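PDB 3BJE: nucleoside phosphorylase, putative from Trypanosoma brucei, which catalyses, as a homodimeric uridine phosphorylase, the phosphorolysis of uridine to uracil and ribose 1-phosphate. Local coordinates for residues D171-L175 / I204-T208; E197-L201 / E273-L277; Y207-A211 / S296-Y300. All blocks are in the same frame, centred on the assembly; numbering follows the deposited sequence.

Contact 1. Residues D171-L175 / I204-T208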
loop_
_atom_site.group_PDB
_atom_site.type_symbol
_atom_site.label_atom_id
_atom_site.label_comp_id
_atom_site.label_asym_id
_atom_site.label_seq_id
_atom_site.Cartn_x
_atom_site.Cartn_y
_atom_site.Cartn_z
ATOM N N ASP A 171 3.163 3.551 -10.110
ATOM C CA ASP A 171 3.148 4.092 -8.775
ATOM C C ASP A 171 4.167 5.234 -8.697
ATOM O O ASP A 171 4.852 5.533 -9.687
ATOM C CB ASP A 171 3.557 2.992 -7.815
ATOM C CG ASP A 171 4.971 2.507 -8.090
ATOM O OD1 ASP A 171 5.215 1.850 -9.140
ATOM O OD2 ASP A 171 5.868 2.840 -7.271
ATOM N N ASN A 172 4.304 5.855 -7.514
ATOM C CA ASN A 172 5.314 6.905 -7.318
ATOM C C ASN A 172 6.277 6.673 -6.162
ATOM O O ASN A 172 7.056 7.542 -5.812
ATOM C CB ASN A 172 4.696 8.312 -7.231
ATOM C CG ASN A 172 4.259 8.720 -5.830
ATOM O OD1 ASN A 172 4.087 7.871 -4.956
ATOM N ND2 ASN A 172 4.038 10.042 -5.626
ATOM N N THR A 173 6.296 5.465 -5.619
ATOM C CA THR A 173 7.051 5.236 -4.398
ATOM C C THR A 173 8.536 5.511 -4.633
ATOM O O THR A 173 9.191 6.214 -3.851
ATOM C CB THR A 173 6.773 3.827 -3.864
ATOM O OG1 THR A 173 5.433 3.813 -3.348
ATOM C CG2 THR A 173 7.774 3.429 -2.750
ATOM N N SER A 174 9.068 4.983 -5.734
ATOM C CA SER A 174 10.481 5.194 -6.052
ATOM C C SER A 174 10.812 6.619 -6.476
ATOM O O SER A 174 11.976 6.985 -6.514
ATOM C CB SER A 174 10.966 4.188 -7.104
ATOM O OG SER A 174 10.694 2.848 -6.670
ATOM N N LEU A 175 9.815 7.454 -6.775
ATOM C CA LEU A 175 10.118 8.861 -7.032
ATOM C C LEU A 175 10.736 9.576 -5.831
ATOM O O LEU A 175 11.349 10.615 -6.003
ATOM C CB LEU A 175 8.885 9.633 -7.523
ATOM C CG LEU A 175 8.251 9.269 -8.858
ATOM C CD1 LEU A 175 7.271 10.383 -9.273
ATOM C CD2 LEU A 175 9.254 9.018 -9.964
ATOM N N ILE A 204 1.588 10.888 -16.357
ATOM C CA ILE A 204 2.208 10.440 -15.101
ATOM C C ILE A 204 3.721 10.390 -15.258
ATOM O O ILE A 204 4.224 9.919 -16.260
ATOM C CB ILE A 204 1.706 9.025 -14.717
ATOM C CG1 ILE A 204 0.170 8.998 -14.661
ATOM C CG2 ILE A 204 2.314 8.539 -13.391
ATOM C CD1 ILE A 204 -0.419 9.800 -13.477
ATOM N N ASP A 205 4.452 10.838 -14.243
ATOM C CA ASP A 205 5.924 10.745 -14.236
ATOM C C ASP A 205 6.320 9.305 -13.858
ATOM O O ASP A 205 6.853 9.039 -12.779
ATOM C CB ASP A 205 6.538 11.773 -13.271
ATOM C CG ASP A 205 8.047 11.817 -13.332
ATOM O OD1 ASP A 205 8.662 11.228 -14.245
ATOM O OD2 ASP A 205 8.642 12.463 -12.453
ATOM N N ILE A 206 6.039 8.366 -14.758
ATOM C CA ILE A 206 6.367 6.953 -14.533
ATOM C C ILE A 206 7.872 6.723 -14.421
ATOM O O ILE A 206 8.679 7.514 -14.923
ATOM C CB ILE A 206 5.784 6.039 -15.623
ATOM C CG1 ILE A 206 6.348 6.409 -17.000
ATOM C CG2 ILE A 206 4.274 6.156 -15.644
ATOM C CD1 ILE A 206 6.133 5.349 -18.056
ATOM N N TYR A 207 8.246 5.653 -13.733
ATOM C CA TYR A 207 9.620 5.228 -13.716
ATOM C C TYR A 207 9.742 3.797 -14.240
ATOM O O TYR A 207 8.741 3.172 -14.587
ATOM C CB TYR A 207 10.231 5.369 -12.340
ATOM C CG TYR A 207 9.657 4.517 -11.239
ATOM C CD1 TYR A 207 10.277 3.331 -10.855
ATOM C CD2 TYR A 207 8.518 4.914 -10.547
ATOM C CE1 TYR A 207 9.763 2.552 -9.832
ATOM C CE2 TYR A 207 7.992 4.141 -9.514
ATOM C CZ TYR A 207 8.633 2.958 -9.156
ATOM O OH TYR A 207 8.180 2.195 -8.095
ATOM N N THR A 208 10.982 3.318 -14.365
ATOM C CA THR A 208 11.241 1.966 -14.813
ATOM C C THR A 208 12.256 1.290 -13.911
ATOM O O THR A 208 12.974 1.948 -13.150
ATOM C CB THR A 208 11.780 1.959 -16.257
ATOM O OG1 THR A 208 12.973 2.740 -16.323
ATOM C CG2 THR A 208 10.739 2.535 -17.268
HETATM O O HOH W 1 5.204 8.049 -10.743
#

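Contact 2. Residues E197-L201 / E273-L277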
loop_
_atom_site.group_PDB
_atom_site.type_symbol
_atom_site.label_atom_id
_atom_site.label_comp_id
_atom_site.label_asym_id
_atom_site.label_seq_id
_atom_site.Cartn_x
_atom_site.Cartn_y
_atom_site.Cartn_z
ATOM N N GLU A 197 4.619 8.027 -24.818
ATOM C CA GLU A 197 4.134 8.535 -26.104
ATOM C C GLU A 197 2.854 7.860 -26.552
ATOM O O GLU A 197 2.006 8.490 -27.185
ATOM C CB GLU A 197 5.219 8.404 -27.185
ATOM C CG GLU A 197 6.359 9.394 -26.949
ATOM C CD GLU A 197 7.507 9.305 -27.957
ATOM O OE1 GLU A 197 7.509 8.413 -28.833
ATOM O OE2 GLU A 197 8.427 10.148 -27.851
ATOM N N GLN A 198 2.704 6.596 -26.170
ATOM C CA GLN A 198 1.661 5.726 -26.702
ATOM C C GLN A 198 0.627 5.250 -25.680
ATOM O O GLN A 198 -0.137 4.327 -25.978
ATOM C CB GLN A 198 2.301 4.510 -27.362
ATOM C CG GLN A 198 3.168 4.866 -28.570
ATOM C CD GLN A 198 3.811 3.659 -29.207
ATOM O OE1 GLN A 198 3.335 2.531 -29.045
ATOM N NE2 GLN A 198 4.910 3.886 -29.933
ATOM N N THR A 199 0.588 5.850 -24.490
ATOM C CA THR A 199 -0.468 5.528 -23.544
ATOM C C THR A 199 -0.865 6.755 -22.741
ATOM O O THR A 199 -0.166 7.759 -22.724
ATOM C CB THR A 199 -0.050 4.444 -22.513
ATOM O OG1 THR A 199 0.765 5.017 -21.482
ATOM C CG2 THR A 199 0.712 3.288 -23.155
ATOM N N GLY A 200 -1.983 6.642 -22.031
ATOM C CA GLY A 200 -2.429 7.689 -21.121
ATOM C C GLY A 200 -1.510 7.945 -19.948
ATOM O O GLY A 200 -1.698 8.924 -19.217
ATOM N N LEU A 201 -0.510 7.077 -19.755
ATOM C CA LEU A 201 0.550 7.369 -18.773
ATOM C C LEU A 201 1.403 8.567 -19.211
ATOM O O LEU A 201 2.264 8.999 -18.462
ATOM C CB LEU A 201 1.418 6.147 -18.509
ATOM C CG LEU A 201 0.621 5.001 -17.853
ATOM C CD1 LEU A 201 1.358 3.678 -17.987
ATOM C CD2 LEU A 201 0.290 5.264 -16.358
ATOM N N GLU A 273 -4.302 -0.242 -23.917
ATOM C CA GLU A 273 -3.137 0.574 -24.256
ATOM C C GLU A 273 -1.834 -0.183 -23.973
ATOM O O GLU A 273 -0.980 -0.351 -24.869
ATOM C CB GLU A 273 -3.155 1.908 -23.524
ATOM C CG GLU A 273 -4.290 2.808 -23.926
ATOM C CD GLU A 273 -4.301 4.129 -23.159
ATOM O OE1 GLU A 273 -3.401 4.320 -22.341
ATOM O OE2 GLU A 273 -5.205 4.968 -23.388
ATOM N N LEU A 274 -1.687 -0.660 -22.742
ATOM C CA LEU A 274 -0.481 -1.419 -22.385
ATOM C C LEU A 274 -0.314 -2.657 -23.249
ATOM O O LEU A 274 0.803 -3.018 -23.619
ATOM C CB LEU A 274 -0.498 -1.843 -20.920
ATOM C CG LEU A 274 -0.307 -0.710 -19.924
ATOM C CD1 LEU A 274 -0.468 -1.239 -18.493
ATOM C CD2 LEU A 274 1.046 -0.020 -20.079
ATOM N N GLY A 275 -1.424 -3.331 -23.538
ATOM C CA GLY A 275 -1.402 -4.526 -24.369
ATOM C C GLY A 275 -0.963 -4.296 -25.799
ATOM O O GLY A 275 -0.564 -5.267 -26.487
ATOM N N SER A 276 -1.049 -3.047 -26.278
ATOM C CA SER A 276 -0.727 -2.730 -27.690
ATOM C C SER A 276 0.774 -2.506 -27.888
ATOM O O SER A 276 1.254 -2.473 -29.029
ATOM C CB SER A 276 -1.482 -1.487 -28.143
ATOM O OG SER A 276 -0.956 -0.313 -27.552
ATOM N N LEU A 277 1.505 -2.352 -26.784
ATOM C CA LEU A 277 2.898 -1.930 -26.842
ATOM C C LEU A 277 3.838 -3.066 -27.231
ATOM O O LEU A 277 3.646 -4.230 -26.846
ATOM C CB LEU A 277 3.363 -1.305 -25.516
ATOM C CG LEU A 277 2.508 -0.180 -24.929
ATOM C CD1 LEU A 277 3.133 0.362 -23.696
ATOM C CD2 LEU A 277 2.335 0.941 -25.957
HETATM O O HOH W 2 0.628 1.455 -29.349
#

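Contact 3. Residues Y207-A211 / S296-Y300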
loop_
_atom_site.group_PDB
_atom_site.type_symbol
_atom_site.label_atom_id
_atom_site.label_comp_id
_atom_site.label_asym_id
_atom_site.label_seq_id
_atom_site.Cartn_x
_atom_site.Cartn_y
_atom_site.Cartn_z
ATOM N N TYR A 207 8.246 5.653 -13.733
ATOM C CA TYR A 207 9.620 5.228 -13.716
ATOM C C TYR A 207 9.742 3.797 -14.240
ATOM O O TYR A 207 8.741 3.172 -14.587
ATOM C CB TYR A 207 10.231 5.369 -12.340
ATOM C CG TYR A 207 9.657 4.517 -11.239
ATOM C CD1 TYR A 207 10.277 3.331 -10.855
ATOM C CD2 TYR A 207 8.518 4.914 -10.547
ATOM C CE1 TYR A 207 9.763 2.552 -9.832
ATOM C CE2 TYR A 207 7.992 4.141 -9.514
ATOM C CZ TYR A 207 8.633 2.958 -9.156
ATOM O OH TYR A 207 8.180 2.195 -8.095
ATOM N N THR A 208 10.982 3.318 -14.365
ATOM C CA THR A 208 11.241 1.966 -14.813
ATOM C C THR A 208 12.256 1.290 -13.911
ATOM O O THR A 208 12.974 1.948 -13.150
ATOM C CB THR A 208 11.780 1.959 -16.257
ATOM O OG1 THR A 208 12.973 2.740 -16.323
ATOM C CG2 THR A 208 10.739 2.535 -17.268
ATOM N N SER A 209 12.326 -0.023 -14.029
ATOM C CA SER A 209 13.407 -0.811 -13.423
ATOM C C SER A 209 13.554 -2.143 -14.169
ATOM O O SER A 209 13.007 -2.338 -15.265
ATOM C CB SER A 209 13.141 -1.031 -11.927
ATOM O OG SER A 209 14.296 -1.508 -11.242
ATOM N N MET A 210 14.320 -3.049 -13.578
ATOM C CA MET A 210 14.541 -4.350 -14.183
ATOM C C MET A 210 14.900 -5.325 -13.071
ATOM O O MET A 210 15.633 -4.976 -12.145
ATOM C CB MET A 210 15.680 -4.274 -15.199
ATOM C CG MET A 210 15.797 -5.507 -16.094
ATOM S SD MET A 210 17.235 -5.496 -17.202
ATOM C CE MET A 210 18.570 -5.484 -16.027
ATOM N N ALA A 211 14.377 -6.538 -13.170
ATOM C CA ALA A 211 14.830 -7.649 -12.328
ATOM C C ALA A 211 16.283 -7.950 -12.663
ATOM O O ALA A 211 16.724 -7.779 -13.810
ATOM C CB ALA A 211 13.970 -8.886 -12.573
ATOM N N SER A 296 7.593 -3.095 -9.400
ATOM C CA SER A 296 8.422 -1.951 -9.764
ATOM C C SER A 296 9.339 -1.533 -8.610
ATOM O O SER A 296 10.551 -1.384 -8.811
ATOM C CB SER A 296 7.548 -0.760 -10.157
ATOM O OG SER A 296 6.651 -0.433 -9.108
ATOM N N ALA A 297 8.781 -1.363 -7.403
ATOM C CA ALA A 297 9.572 -0.907 -6.235
ATOM C C ALA A 297 10.517 -2.004 -5.737
ATOM O O ALA A 297 11.620 -1.729 -5.264
ATOM C CB ALA A 297 8.664 -0.445 -5.082
ATOM N N ILE A 298 10.090 -3.253 -5.799
ATOM C CA ILE A 298 10.995 -4.341 -5.447
ATOM C C ILE A 298 12.231 -4.261 -6.298
ATOM O O ILE A 298 13.351 -4.364 -5.803
ATOM C CB ILE A 298 10.332 -5.716 -5.673
ATOM C CG1 ILE A 298 9.263 -5.947 -4.627
ATOM C CG2 ILE A 298 11.365 -6.854 -5.641
ATOM C CD1 ILE A 298 8.391 -7.171 -4.931
ATOM N N CYS A 299 12.039 -4.153 -7.616
ATOM C CA CYS A 299 13.171 -4.088 -8.529
ATOM C C CYS A 299 14.037 -2.836 -8.309
ATOM O O CYS A 299 15.269 -2.901 -8.258
ATOM C CB CYS A 299 12.682 -4.156 -9.970
ATOM S SG CYS A 299 12.050 -5.794 -10.415
ATOM N N TYR A 300 13.386 -1.689 -8.233
ATOM C CA TYR A 300 14.108 -0.420 -8.121
ATOM C C TYR A 300 14.883 -0.280 -6.818
ATOM O O TYR A 300 16.070 0.066 -6.816
ATOM C CB TYR A 300 13.145 0.757 -8.276
ATOM C CG TYR A 300 13.862 2.089 -8.312
ATOM C CD1 TYR A 300 14.249 2.674 -9.511
ATOM C CD2 TYR A 300 14.179 2.752 -7.136
ATOM C CE1 TYR A 300 14.933 3.883 -9.527
ATOM C CE2 TYR A 300 14.853 3.966 -7.135
ATOM C CZ TYR A 300 15.241 4.522 -8.340
ATOM O OH TYR A 300 15.914 5.719 -8.366
HETATM O O HOH W 3 16.183 -5.300 -9.396
#

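Contact 1. Residues D171-L175 / I204-T208
The hydroxyl of Tyr207 donates to Asp171, OH to OD2 2.5 Å, a short bond that uses the syn lone pair of the carboxylate. The bond ties the loop after strand 161-169 to the start of strand 207-210 in this phosphorylase-superfamily fold. The same OD2 accepts the backbone N of Thr173, which approaches from the anti side, 28° out of the carboxylate plane, and closes an Asx turn. Two donors thus grip one oxygen, while OD1 accepts from Ser296 of helix 295-305, so the buried carboxylate is held at both oxygens. OD2 lies in the plane of the tyrosine ring, at its edge, and the carboxylate plane is turned 79° from the ring. Ser174 adds a second, weak bond from OG to Tyr207 OH, and its CB sits over one ring face, 3.6 Å from the centroid, in a CH-pi contact. With chi1 at 64°, Tyr207 CG lies between its backbone N and carbonyl carbon, which swings the ring across toward the 3-10 turn. Further out, Leu175 brings CD2 to within 3.7 Å of Asp205 O and CD1 near that residue's OD2; Asp205 is the centre of an inverse gamma turn, and its other carboxylate oxygen is salt-bridged to Arg192. The dimer partner comes close here: Asn172 and Thr173 both bond to Ser248 of the second subunit, and the side chain of Thr173 is about 8 Å from the bound calcium ion. One water bridges the two backbones, donating to both; the water oxygen is 2.8 Å from Asp171 O and from Asp205 O.

Contact 2. Residues E197-L201 / E273-L277
A glutamate side chain on helix 270-276 reaches across to a glycine N-H in the chain that follows helix 186-198: Glu273 OE1 accepts from Gly200 N at 2.7 Å, nearly straight at 176°. The donor comes in on the syn side but 34° out of the carboxylate plane. Glu273 gets there with CG anti to its carbonyl carbon (chi1 -65°) and the rest of the chain extended. The same OE1 lies 3.4 Å from Thr199 CB. Thr199 OG1 accepts from Leu201 N in an ST turn and is also hydrogen-bonded to Val195 O of helix 186-198. That leaves its methyl for Leu277: CG2 meets CD1 at 3.8 Å, the two side chains crossing at about a right angle. The Leu277 and Gln198 side chains slide past each other in opposite directions, with Leu277 CD2 3.6 Å from Gln198 OE1, and a water links this amide oxygen to Ser276 OG at the more exposed rim. Toward the inside, Leu201 CD1 lies 4.3 Å from Leu274 CD2. The contact joins the C-terminal ends of helices 186-198 and 270-276, with Leu277 also resting on Ile194 and Val195 and Leu201 reaching Ile206, just before strand 207-210.

Contact 3. Residues Y207-A211 / S296-Y300
Two tyrosine rings meet as an offset edge-to-face pair: the edge of Tyr207 is directed at the face of Tyr300, centroids 5.7 Å apart and planes 74° from each other. At the edge of the Tyr300 ring, near its plane, lies Thr208 O, while Tyr300 CB comes at Tyr207 CE1 obliquely. Here strand 207-210 of the phosphorylase-superfamily fold lies against helix 295-305; the axes of the two short segments cross at 63° and approach to 7.0 Å. Tyr300 carries its CG anti to the backbone N (chi1 -174°), which sends the ring back toward the N-terminal end of the strand, beside Tyr207; its hydroxyl is bonded to Tyr177 O. One turn earlier, Ser296 places CB 4.0 Å from Tyr207 CE1, and its OG is hydrogen-bonded to Asp171, the partner it shares with Tyr207. At Ser209 the strand is near the helix, its CA 5.4 Å from Tyr300 CA. Ser209 CB packs against Cys299 CB at 3.7 Å, and its OG lies beside the peptide that joins Cys299 to Tyr300 without making a clear hydrogen bond to it. Farther along, Cys299 SG rests against Ala211, near its backbone N and CB. Thr208 and Met210 point away from helix 295-305 and touch Ile191 and Gln188 of helix 186-198. At the far end a water bridges the backbones, donating to Met210 O and to Cys299 O, 2.8 Å from each.

How the contacts relate
From the N terminus, contact 1 closes the loop after strand 161-169 back on the start of strand 207-210, enclosing helix 186-198. Contact 2 starts within the span contact 1 closes, at the end of the helix, and closes much later on 273-277, so the two cross. Contact 3 takes up strand 207-210 where contact 1 leaves it and closes on helix 295-305; contacts 2 and 3 cross too. Contact 2 touches contact 1 through Leu201 and Ile206 but stays about 8 Å, nearest atoms, from contact 3. Contacts 1 and 3, which share Tyr207 and Thr208, tie the loop after 161-169 and helix 295-305 to strand 207-210; contact 2 ties helix 270-276 to helix 186-198.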